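Local coordinates for protein Nrps/pks (Streptomyces albus, PDB 4OPE) that probably catalyses the decarboxylative condensation that extends the polyketide chain, as a ketosynthase domain of the oxazolomycin assembly line, at residues A[173-185]-A[350-362]; A[299-311]-A[413-425]. All coordinates share one frame; numbering follows the deposited sequence.

Interaction 1 of 2, residues A[173-185]-A[350-362]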
loop_
_atom_site.group_PDB
_atom_site.type_symbol
_atom_site.label_atom_id
_atom_site.label_comp_id
_atom_site.label_asym_id
_atom_site.label_seq_id
_atom_site.Cartn_x
_atom_site.Cartn_y
_atom_site.Cartn_z
ATOM N N ASP A 173 2.264 -2.026 -2.052
ATOM C CA ASP A 173 3.318 -2.850 -2.609
ATOM C C ASP A 173 4.044 -3.548 -1.458
ATOM O O ASP A 173 4.616 -2.893 -0.603
ATOM C CB ASP A 173 4.272 -1.956 -3.404
ATOM C CG ASP A 173 5.362 -2.727 -4.140
ATOM O OD1 ASP A 173 5.303 -3.983 -4.145
ATOM O OD2 ASP A 173 6.281 -2.051 -4.708
ATOM N N THR A 174 3.958 -4.874 -1.417
ATOM C CA THR A 174 4.934 -5.717 -0.704
ATOM C C THR A 174 5.546 -6.791 -1.686
ATOM O O THR A 174 6.002 -7.858 -1.267
ATOM C CB THR A 174 4.315 -6.372 0.572
ATOM O OG1 THR A 174 3.295 -7.346 0.243
ATOM C CG2 THR A 174 3.692 -5.317 1.491
HETATM N N MSE A 175 5.521 -6.513 -2.986
HETATM C CA MSE A 175 6.023 -7.418 -4.020
HETATM C C MSE A 175 5.153 -8.652 -4.157
HETATM O O MSE A 175 3.932 -8.562 -4.240
HETATM C CB MSE A 175 7.507 -7.746 -3.792
HETATM C CG MSE A 175 8.398 -6.586 -3.405
HETATM SE SE MSE A 175 10.315 -6.881 -3.825
HETATM C CE MSE A 175 11.089 -5.220 -3.043
ATOM N N CYS A 176 5.762 -9.823 -4.195
ATOM C CA CYS A 176 5.060 -11.081 -4.435
ATOM C C CYS A 176 3.941 -11.360 -3.476
ATOM O O CYS A 176 3.033 -12.081 -3.822
ATOM C CB CYS A 176 6.076 -12.225 -4.361
ATOM S SG CYS A 176 7.660 -11.700 -5.097
ATOM N N SER A 177 3.987 -10.803 -2.267
ATOM C CA SER A 177 2.961 -11.036 -1.280
ATOM C C SER A 177 1.846 -9.963 -1.251
ATOM O O SER A 177 0.959 -9.976 -0.396
ATOM C CB SER A 177 3.636 -11.080 0.073
ATOM O OG SER A 177 4.319 -9.866 0.313
ATOM N N SER A 178 1.892 -9.031 -2.167
ATOM C CA SER A 178 0.965 -7.933 -2.176
ATOM C C SER A 178 -0.520 -8.306 -2.079
ATOM O O SER A 178 -1.248 -7.757 -1.248
ATOM C CB SER A 178 1.242 -7.109 -3.429
ATOM O OG SER A 178 2.461 -6.411 -3.277
ATOM N N SER A 179 -0.975 -9.232 -2.904
ATOM C CA SER A 179 -2.369 -9.681 -2.831
ATOM C C SER A 179 -2.810 -10.179 -1.466
ATOM O O SER A 179 -3.927 -9.875 -1.034
ATOM C CB SER A 179 -2.632 -10.804 -3.834
ATOM O OG SER A 179 -2.582 -10.296 -5.179
ATOM N N LEU A 180 -1.984 -10.987 -0.804
ATOM C CA LEU A 180 -2.339 -11.467 0.534
ATOM C C LEU A 180 -2.133 -10.381 1.559
ATOM O O LEU A 180 -2.796 -10.352 2.571
ATOM C CB LEU A 180 -1.555 -12.703 0.926
ATOM C CG LEU A 180 -1.669 -13.884 -0.017
ATOM C CD1 LEU A 180 -1.087 -15.120 0.646
ATOM C CD2 LEU A 180 -3.092 -14.188 -0.462
ATOM N N THR A 181 -1.201 -9.479 1.335
ATOM C CA THR A 181 -1.081 -8.387 2.272
ATOM C C THR A 181 -2.394 -7.580 2.244
ATOM O O THR A 181 -2.909 -7.158 3.293
ATOM C CB THR A 181 0.097 -7.480 1.931
ATOM O OG1 THR A 181 1.312 -8.167 2.174
ATOM C CG2 THR A 181 0.102 -6.339 2.821
ATOM N N ALA A 182 -2.925 -7.377 1.038
ATOM C CA ALA A 182 -4.157 -6.670 0.902
ATOM C C ALA A 182 -5.327 -7.440 1.553
ATOM O O ALA A 182 -6.165 -6.862 2.288
ATOM C CB ALA A 182 -4.421 -6.388 -0.570
ATOM N N LEU A 183 -5.398 -8.737 1.305
ATOM C CA LEU A 183 -6.402 -9.524 1.968
ATOM C C LEU A 183 -6.345 -9.283 3.446
ATOM O O LEU A 183 -7.381 -9.215 4.089
ATOM C CB LEU A 183 -6.220 -11.021 1.723
ATOM C CG LEU A 183 -7.257 -11.932 2.372
ATOM C CD1 LEU A 183 -8.657 -11.649 1.925
ATOM C CD2 LEU A 183 -6.933 -13.336 1.962
ATOM N N HIS A 184 -5.132 -9.218 3.986
ATOM C CA HIS A 184 -4.938 -9.056 5.402
ATOM C C HIS A 184 -5.418 -7.716 5.892
ATOM O O HIS A 184 -6.087 -7.650 6.894
ATOM C CB HIS A 184 -3.492 -9.276 5.746
ATOM C CG HIS A 184 -3.114 -8.868 7.121
ATOM N ND1 HIS A 184 -3.246 -9.707 8.199
ATOM C CD2 HIS A 184 -2.556 -7.729 7.591
ATOM C CE1 HIS A 184 -2.785 -9.103 9.280
ATOM N NE2 HIS A 184 -2.359 -7.900 8.938
ATOM N N LEU A 185 -5.148 -6.666 5.161
ATOM C CA LEU A 185 -5.561 -5.351 5.562
ATOM C C LEU A 185 -7.053 -5.183 5.423
ATOM O O LEU A 185 -7.677 -4.488 6.233
ATOM C CB LEU A 185 -4.830 -4.296 4.729
ATOM C CG LEU A 185 -3.341 -4.067 5.041
ATOM C CD1 LEU A 185 -2.743 -2.982 4.147
ATOM C CD2 LEU A 185 -3.154 -3.722 6.507
ATOM N N GLY A 350 2.945 -19.610 -13.983
ATOM C CA GLY A 350 4.091 -18.758 -13.686
ATOM C C GLY A 350 3.903 -17.917 -12.449
ATOM O O GLY A 350 2.916 -18.025 -11.778
ATOM N N HIS A 351 4.867 -17.075 -12.162
ATOM C CA HIS A 351 4.868 -16.260 -10.999
ATOM C C HIS A 351 4.199 -14.938 -11.339
ATOM O O HIS A 351 4.828 -14.073 -11.934
ATOM C CB HIS A 351 6.313 -16.004 -10.636
ATOM C CG HIS A 351 6.516 -15.263 -9.359
ATOM N ND1 HIS A 351 5.501 -14.611 -8.710
ATOM C CD2 HIS A 351 7.621 -15.084 -8.595
ATOM C CE1 HIS A 351 5.971 -14.032 -7.616
ATOM N NE2 HIS A 351 7.254 -14.303 -7.520
ATOM N N ALA A 352 2.931 -14.762 -10.933
ATOM C CA ALA A 352 2.172 -13.573 -11.260
ATOM C C ALA A 352 2.478 -12.356 -10.388
ATOM O O ALA A 352 1.705 -11.391 -10.376
ATOM C CB ALA A 352 0.695 -13.858 -11.208
ATOM N N GLU A 353 3.574 -12.392 -9.667
ATOM C CA GLU A 353 4.129 -11.208 -9.043
ATOM C C GLU A 353 3.124 -10.604 -8.115
ATOM O O GLU A 353 2.720 -11.285 -7.210
ATOM C CB GLU A 353 4.701 -10.284 -10.112
ATOM C CG GLU A 353 5.944 -10.970 -10.652
ATOM C CD GLU A 353 6.502 -10.451 -11.960
ATOM O OE1 GLU A 353 7.717 -10.659 -12.137
ATOM O OE2 GLU A 353 5.787 -9.871 -12.787
ATOM N N SER A 354 2.651 -9.393 -8.322
ATOM C CA SER A 354 1.708 -8.840 -7.348
ATOM C C SER A 354 0.344 -9.559 -7.286
ATOM O O SER A 354 -0.412 -9.414 -6.327
ATOM C CB SER A 354 1.512 -7.326 -7.547
ATOM O OG SER A 354 1.427 -6.949 -8.925
ATOM N N ALA A 355 0.029 -10.321 -8.315
ATOM C CA ALA A 355 -1.210 -11.068 -8.395
ATOM C C ALA A 355 -1.044 -12.527 -8.018
ATOM O O ALA A 355 -1.998 -13.267 -8.041
ATOM C CB ALA A 355 -1.765 -10.967 -9.816
ATOM N N ALA A 356 0.165 -12.934 -7.672
ATOM C CA ALA A 356 0.481 -14.314 -7.265
ATOM C C ALA A 356 -0.433 -14.871 -6.179
ATOM O O ALA A 356 -0.952 -15.977 -6.296
ATOM C CB ALA A 356 1.907 -14.388 -6.787
ATOM N N GLY A 357 -0.625 -14.088 -5.138
ATOM C CA GLY A 357 -1.511 -14.464 -4.048
ATOM C C GLY A 357 -2.942 -14.629 -4.486
ATOM O O GLY A 357 -3.585 -15.555 -4.004
HETATM N N MSE A 358 -3.425 -13.782 -5.402
HETATM C CA MSE A 358 -4.759 -13.946 -5.964
HETATM C C MSE A 358 -4.912 -15.202 -6.797
HETATM O O MSE A 358 -5.923 -15.888 -6.668
HETATM C CB MSE A 358 -5.293 -12.791 -6.862
HETATM C CG MSE A 358 -5.699 -11.536 -6.103
HETATM SE SE MSE A 358 -7.219 -11.975 -4.966
HETATM C CE MSE A 358 -6.637 -11.172 -3.277
ATOM N N ALA A 359 -3.955 -15.496 -7.677
ATOM C CA ALA A 359 -3.974 -16.782 -8.418
ATOM C C ALA A 359 -4.033 -17.931 -7.425
ATOM O O ALA A 359 -4.775 -18.906 -7.611
ATOM C CB ALA A 359 -2.736 -16.936 -9.300
ATOM N N ALA A 360 -3.243 -17.807 -6.361
ATOM C CA ALA A 360 -3.069 -18.894 -5.421
ATOM C C ALA A 360 -4.405 -19.115 -4.676
ATOM O O ALA A 360 -4.915 -20.237 -4.531
ATOM C CB ALA A 360 -1.948 -18.564 -4.455
ATOM N N LEU A 361 -4.961 -18.004 -4.220
ATOM C CA LEU A 361 -6.150 -18.001 -3.427
ATOM C C LEU A 361 -7.320 -18.483 -4.247
ATOM O O LEU A 361 -8.167 -19.223 -3.767
ATOM C CB LEU A 361 -6.330 -16.585 -3.032
ATOM C CG LEU A 361 -7.503 -16.089 -2.274
ATOM C CD1 LEU A 361 -7.583 -16.934 -1.039
ATOM C CD2 LEU A 361 -7.196 -14.644 -1.896
ATOM N N THR A 362 -7.375 -18.057 -5.503
ATOM C CA THR A 362 -8.438 -18.436 -6.393
ATOM C C THR A 362 -8.363 -19.921 -6.653
ATOM O O THR A 362 -9.374 -20.639 -6.634
ATOM C CB THR A 362 -8.352 -17.651 -7.701
ATOM O OG1 THR A 362 -8.491 -16.259 -7.426
ATOM C CG2 THR A 362 -9.451 -18.031 -8.661
#

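Interaction 2 of 2, residues A[299-311]-A[413-425]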
loop_
_atom_site.group_PDB
_atom_site.type_symbol
_atom_site.label_atom_id
_atom_site.label_comp_id
_atom_site.label_asym_id
_atom_site.label_seq_id
_atom_site.Cartn_x
_atom_site.Cartn_y
_atom_site.Cartn_z
ATOM N N GLY A 299 -6.882 -21.263 15.190
ATOM C CA GLY A 299 -7.268 -22.379 16.025
ATOM C C GLY A 299 -7.092 -23.733 15.368
ATOM O O GLY A 299 -7.829 -24.664 15.643
ATOM N N LEU A 300 -6.061 -23.862 14.556
ATOM C CA LEU A 300 -5.910 -25.013 13.704
ATOM C C LEU A 300 -4.599 -25.702 13.983
ATOM O O LEU A 300 -3.582 -25.071 14.180
ATOM C CB LEU A 300 -5.943 -24.554 12.252
ATOM C CG LEU A 300 -5.834 -25.588 11.139
ATOM C CD1 LEU A 300 -7.132 -26.349 11.020
ATOM C CD2 LEU A 300 -5.565 -24.917 9.818
ATOM N N ALA A 301 -4.641 -27.021 13.982
ATOM C CA ALA A 301 -3.471 -27.841 14.144
ATOM C C ALA A 301 -3.093 -28.313 12.789
ATOM O O ALA A 301 -3.967 -28.538 11.945
ATOM C CB ALA A 301 -3.805 -29.045 15.002
ATOM N N PRO A 302 -1.797 -28.501 12.563
ATOM C CA PRO A 302 -1.339 -29.068 11.318
ATOM C C PRO A 302 -2.077 -30.337 10.937
ATOM O O PRO A 302 -2.263 -30.618 9.780
ATOM C CB PRO A 302 0.129 -29.350 11.603
ATOM C CG PRO A 302 0.536 -28.273 12.530
ATOM C CD PRO A 302 -0.695 -27.858 13.297
ATOM N N ALA A 303 -2.497 -31.115 11.909
ATOM C CA ALA A 303 -3.179 -32.373 11.597
ATOM C C ALA A 303 -4.520 -32.152 10.859
ATOM O O ALA A 303 -5.014 -33.021 10.134
ATOM C CB ALA A 303 -3.399 -33.158 12.887
ATOM N N ASP A 304 -5.098 -30.977 11.068
ATOM C CA ASP A 304 -6.369 -30.621 10.469
ATOM C C ASP A 304 -6.218 -29.916 9.141
ATOM O O ASP A 304 -7.207 -29.551 8.569
ATOM C CB ASP A 304 -7.156 -29.676 11.398
ATOM C CG ASP A 304 -7.363 -30.237 12.803
ATOM O OD1 ASP A 304 -7.504 -31.475 12.950
ATOM O OD2 ASP A 304 -7.396 -29.399 13.746
ATOM N N LEU A 305 -5.007 -29.682 8.665
ATOM C CA LEU A 305 -4.819 -28.914 7.459
ATOM C C LEU A 305 -4.960 -29.782 6.234
ATOM O O LEU A 305 -4.273 -30.756 6.110
ATOM C CB LEU A 305 -3.440 -28.340 7.499
ATOM C CG LEU A 305 -3.074 -27.310 6.468
ATOM C CD1 LEU A 305 -4.059 -26.157 6.482
ATOM C CD2 LEU A 305 -1.701 -26.819 6.850
ATOM N N GLY A 306 -5.861 -29.436 5.330
ATOM C CA GLY A 306 -6.117 -30.264 4.136
ATOM C C GLY A 306 -5.243 -30.067 2.916
ATOM O O GLY A 306 -5.109 -30.970 2.101
ATOM N N TYR A 307 -4.648 -28.892 2.769
ATOM C CA TYR A 307 -3.872 -28.556 1.571
ATOM C C TYR A 307 -3.073 -27.319 1.836
ATOM O O TYR A 307 -3.513 -26.443 2.554
ATOM C CB TYR A 307 -4.779 -28.316 0.352
ATOM C CG TYR A 307 -4.040 -27.991 -0.906
ATOM C CD1 TYR A 307 -3.485 -28.980 -1.683
ATOM C CD2 TYR A 307 -3.915 -26.708 -1.322
ATOM C CE1 TYR A 307 -2.808 -28.692 -2.842
ATOM C CE2 TYR A 307 -3.207 -26.393 -2.461
ATOM C CZ TYR A 307 -2.660 -27.387 -3.211
ATOM O OH TYR A 307 -1.967 -27.028 -4.343
ATOM N N LEU A 308 -1.895 -27.262 1.235
ATOM C CA LEU A 308 -0.954 -26.136 1.395
ATOM C C LEU A 308 -0.589 -25.634 -0.003
ATOM O O LEU A 308 0.082 -26.334 -0.754
ATOM C CB LEU A 308 0.299 -26.596 2.136
ATOM C CG LEU A 308 1.334 -25.600 2.697
ATOM C CD1 LEU A 308 2.151 -24.843 1.674
ATOM C CD2 LEU A 308 0.662 -24.585 3.586
ATOM N N GLU A 309 -1.096 -24.452 -0.351
ATOM C CA GLU A 309 -0.808 -23.793 -1.612
ATOM C C GLU A 309 0.389 -22.980 -1.334
ATOM O O GLU A 309 0.344 -21.951 -0.623
ATOM C CB GLU A 309 -1.962 -22.887 -2.049
ATOM C CG GLU A 309 -1.657 -21.984 -3.227
ATOM C CD GLU A 309 -1.321 -22.722 -4.539
ATOM O OE1 GLU A 309 -1.703 -23.918 -4.769
ATOM O OE2 GLU A 309 -0.660 -22.069 -5.386
ATOM N N ALA A 310 1.497 -23.459 -1.866
ATOM C CA ALA A 310 2.806 -22.952 -1.447
ATOM C C ALA A 310 3.230 -21.799 -2.316
ATOM O O ALA A 310 2.754 -21.631 -3.440
ATOM C CB ALA A 310 3.823 -24.056 -1.545
ATOM N N HIS A 311 4.175 -21.028 -1.806
ATOM C CA HIS A 311 4.799 -20.009 -2.603
ATOM C C HIS A 311 5.378 -20.586 -3.880
ATOM O O HIS A 311 5.045 -20.129 -4.967
ATOM C CB HIS A 311 5.844 -19.274 -1.808
ATOM C CG HIS A 311 6.388 -18.099 -2.518
ATOM N ND1 HIS A 311 5.574 -17.136 -3.070
ATOM C CD2 HIS A 311 7.663 -17.745 -2.802
ATOM C CE1 HIS A 311 6.334 -16.220 -3.649
ATOM N NE2 HIS A 311 7.605 -16.564 -3.493
ATOM N N LEU A 413 -15.305 -33.402 8.034
ATOM C CA LEU A 413 -15.023 -32.004 8.408
ATOM C C LEU A 413 -14.875 -31.103 7.218
ATOM O O LEU A 413 -14.475 -31.563 6.152
ATOM C CB LEU A 413 -13.716 -31.902 9.191
ATOM C CG LEU A 413 -13.761 -32.719 10.482
ATOM C CD1 LEU A 413 -12.417 -32.649 11.213
ATOM C CD2 LEU A 413 -14.930 -32.219 11.328
ATOM N N PRO A 414 -15.181 -29.807 7.404
ATOM C CA PRO A 414 -14.941 -28.836 6.350
ATOM C C PRO A 414 -13.456 -28.802 5.993
ATOM O O PRO A 414 -12.572 -28.752 6.849
ATOM C CB PRO A 414 -15.386 -27.521 6.977
ATOM C CG PRO A 414 -16.411 -27.918 7.999
ATOM C CD PRO A 414 -15.817 -29.174 8.576
ATOM N N ARG A 415 -13.209 -28.881 4.708
ATOM C CA ARG A 415 -11.906 -28.836 4.191
ATOM C C ARG A 415 -11.228 -27.544 4.576
ATOM O O ARG A 415 -11.923 -26.510 4.698
ATOM C CB ARG A 415 -12.003 -28.941 2.699
ATOM C CG ARG A 415 -12.451 -30.315 2.268
ATOM C CD ARG A 415 -12.543 -30.319 0.769
ATOM N NE ARG A 415 -13.130 -31.548 0.305
ATOM C CZ ARG A 415 -14.415 -31.881 0.432
ATOM N NH1 ARG A 415 -15.278 -31.051 0.997
ATOM N NH2 ARG A 415 -14.828 -33.047 -0.018
ATOM N N THR A 416 -9.896 -27.613 4.789
ATOM C CA THR A 416 -9.095 -26.416 5.105
ATOM C C THR A 416 -7.862 -26.294 4.198
ATOM O O THR A 416 -7.348 -27.281 3.662
ATOM C CB THR A 416 -8.593 -26.377 6.564
ATOM O OG1 THR A 416 -7.748 -27.496 6.781
ATOM C CG2 THR A 416 -9.721 -26.461 7.540
ATOM N N ALA A 417 -7.406 -25.068 4.018
ATOM C CA ALA A 417 -6.244 -24.859 3.236
ATOM C C ALA A 417 -5.497 -23.660 3.743
ATOM O O ALA A 417 -6.051 -22.750 4.387
ATOM C CB ALA A 417 -6.601 -24.674 1.783
ATOM N N ALA A 418 -4.213 -23.686 3.446
ATOM C CA ALA A 418 -3.342 -22.636 3.852
ATOM C C ALA A 418 -2.557 -22.195 2.640
ATOM O O ALA A 418 -2.164 -23.015 1.831
ATOM C CB ALA A 418 -2.417 -23.156 4.942
ATOM N N ILE A 419 -2.315 -20.898 2.545
ATOM C CA ILE A 419 -1.690 -20.293 1.366
ATOM C C ILE A 419 -0.606 -19.342 1.792
ATOM O O ILE A 419 -0.853 -18.475 2.623
ATOM C CB ILE A 419 -2.713 -19.465 0.587
ATOM C CG1 ILE A 419 -3.967 -20.313 0.432
ATOM C CG2 ILE A 419 -2.116 -19.009 -0.756
ATOM C CD1 ILE A 419 -5.085 -19.628 -0.324
ATOM N N SER A 420 0.565 -19.502 1.173
ATOM C CA SER A 420 1.747 -18.680 1.443
ATOM C C SER A 420 2.133 -17.797 0.257
ATOM O O SER A 420 2.019 -18.179 -0.891
ATOM C CB SER A 420 2.958 -19.551 1.728
ATOM O OG SER A 420 2.899 -20.200 2.986
ATOM N N ALA A 421 2.632 -16.617 0.580
ATOM C CA ALA A 421 3.245 -15.761 -0.372
ATOM C C ALA A 421 4.368 -14.969 0.308
ATOM O O ALA A 421 4.133 -14.253 1.290
ATOM C CB ALA A 421 2.205 -14.835 -0.939
ATOM N N PHE A 422 5.568 -15.094 -0.264
ATOM C CA PHE A 422 6.793 -14.471 0.251
ATOM C C PHE A 422 7.394 -13.511 -0.766
ATOM O O PHE A 422 7.864 -13.896 -1.806
ATOM C CB PHE A 422 7.816 -15.564 0.572
ATOM C CG PHE A 422 7.280 -16.633 1.465
ATOM C CD1 PHE A 422 6.618 -16.308 2.617
ATOM C CD2 PHE A 422 7.408 -17.950 1.130
ATOM C CE1 PHE A 422 6.127 -17.269 3.457
ATOM C CE2 PHE A 422 6.907 -18.936 1.953
ATOM C CZ PHE A 422 6.280 -18.590 3.132
ATOM N N GLY A 423 7.347 -12.240 -0.465
ATOM C CA GLY A 423 7.886 -11.255 -1.361
ATOM C C GLY A 423 9.399 -11.333 -1.344
ATOM O O GLY A 423 10.011 -11.459 -0.284
ATOM N N ALA A 424 9.975 -11.234 -2.542
ATOM C CA ALA A 424 11.426 -11.160 -2.782
ATOM C C ALA A 424 12.129 -10.244 -1.791
ATOM O O ALA A 424 13.135 -10.605 -1.253
ATOM C CB ALA A 424 11.717 -10.739 -4.237
ATOM N N GLY A 425 11.575 -9.087 -1.472
ATOM C CA GLY A 425 12.233 -8.187 -0.506
ATOM C C GLY A 425 12.054 -8.536 0.952
ATOM O O GLY A 425 12.510 -7.790 1.796
#

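Interaction 1 of 2, residues A[173-185]-A[350-362]
Ser179 grips the backbone of Ser354. Its OG donates to Ser354 O at 2.6 Å, in the carbonyl plane and on a lone pair. OG lies beside the backbone N of its own residue (chi1 -69°), and that N adds a weak bond to the same oxygen. Met358 covers the hydroxyl from the other side, with CG 3.5 Å from Ser179 OG. Its bent chain brings CE back beside Ser179 O. Leu180 lays CD2 on Gly357, 3.8 Å from Gly357 O, where the missing side chain lets the axes of 178-185 and 356-362 close to 7.7 Å. Further along, Leu183 CD2 meets Leu361 CD2.

Helices 178-192 and 356-370 are the two buried central helices of the thiolase fold. The axes of their opening segments, 178-185 and 356-362, meet at 73°. Cys176 precedes the first helix, as the nucleophile does in ketosynthases. His351 turns its ring edge to it, with Cys176 SG 3.6 Å from His351 NE2 and Cys176 CB in the ring plane. Glu353 CG lies over one face of that ring, while Glu353 OE2 forms a salt bridge with Lys211.

Two residues after Cys176, the Ser178 hydroxyl ties the 174-178 turn together. Its OG accepts from Thr174 N at 2.8 Å and donates to Met175 O, while its CB packs on Ser354 CB. With an alanine in place of Ser178, Thr174 N would lose this acceptor and the turn carrying Cys176 would probably be freer to shift. Asp173 OD1 closes an Asx turn by accepting from Met175 N. Ser354 OG is held by Val203 O.

Interaction 2 of 2, residues A[299-311]-A[413-425]
Leu300 CD1 rests on Thr416 CG2 at 4.3 Å, at the start of a parallel strand pairing. Strands 308-309 and 416-422 are neighbours in the mixed sheet of the C-terminal half of the thiolase fold. Asp304 ends a 3-10 turn and presents its backbone O to Thr416 OG1, which donates to it at 2.8 Å, tilted from the carbonyl plane. Leu305 reaches over the sheet and puts CD1 3.8 Å from Ala418 CB. At Gly306 the Thr416 hydroxyl is used again. It sits between its own N and carbonyl carbon (chi1 62°), a position that also lets OG1 accept from Gly306 N at 3.1 Å. One hydroxyl thus fastens the turn to the strand. Gly306 N makes a second, weak bond to Thr416 O.

Tyr307 O begins the regular pairing by accepting from Ala418 N at 3.0 Å. Its ring hydroxyl turns elsewhere, to Lys363. Leu308 lies on the same face as Ala418, and its CD2 packs against Ala418 CB; helix 318-329 adds Leu326 to Leu308 there. Glu309 N then donates to Ala418 O at 2.8 Å, and Glu309 O accepts from Ser420 N at 3.0 Å. Both bonds run nearly along the acceptor carbonyl. Glu309 CG touches Ile419 CG2 on the face covered by helix 356-370. The Glu309 carboxylate bends away to a salt bridge with Lys363 and a bond from Val345 N.

Past the strand, His311 N is bound by Glu322. An edge of the Phe422 ring is turned to the face of the His311 ring in an offset edge-to-face pair, planes at 64°. Phe422 CB lies over the His311 face in a CH-pi contact, 4.2 Å from the His311 ring centroid and 15° off the normal.

How the interactions relate
The two contacts have centres about 15 Å apart and meet at what is probably the active site. Interaction 1 supplies Cys176 and His351, and interaction 2 supplies His311. Together they match the Cys-His-His set of ketosynthases, so they are probably the catalytic residues here. His311 NE2 lies 5.1 Å from Cys176 SG and 4.6 Å from His351 NE2. The segments alternate along the chain, and both halves of the fold contribute. Segment 413-425 also packs directly on Cys176: Phe422 O is 3.5 Å from Cys176 CB, and Ala424 N is 3.5 Å from Cys176 SG. Deeper in, Ile419 of interaction 2 touches Leu361 of interaction 1.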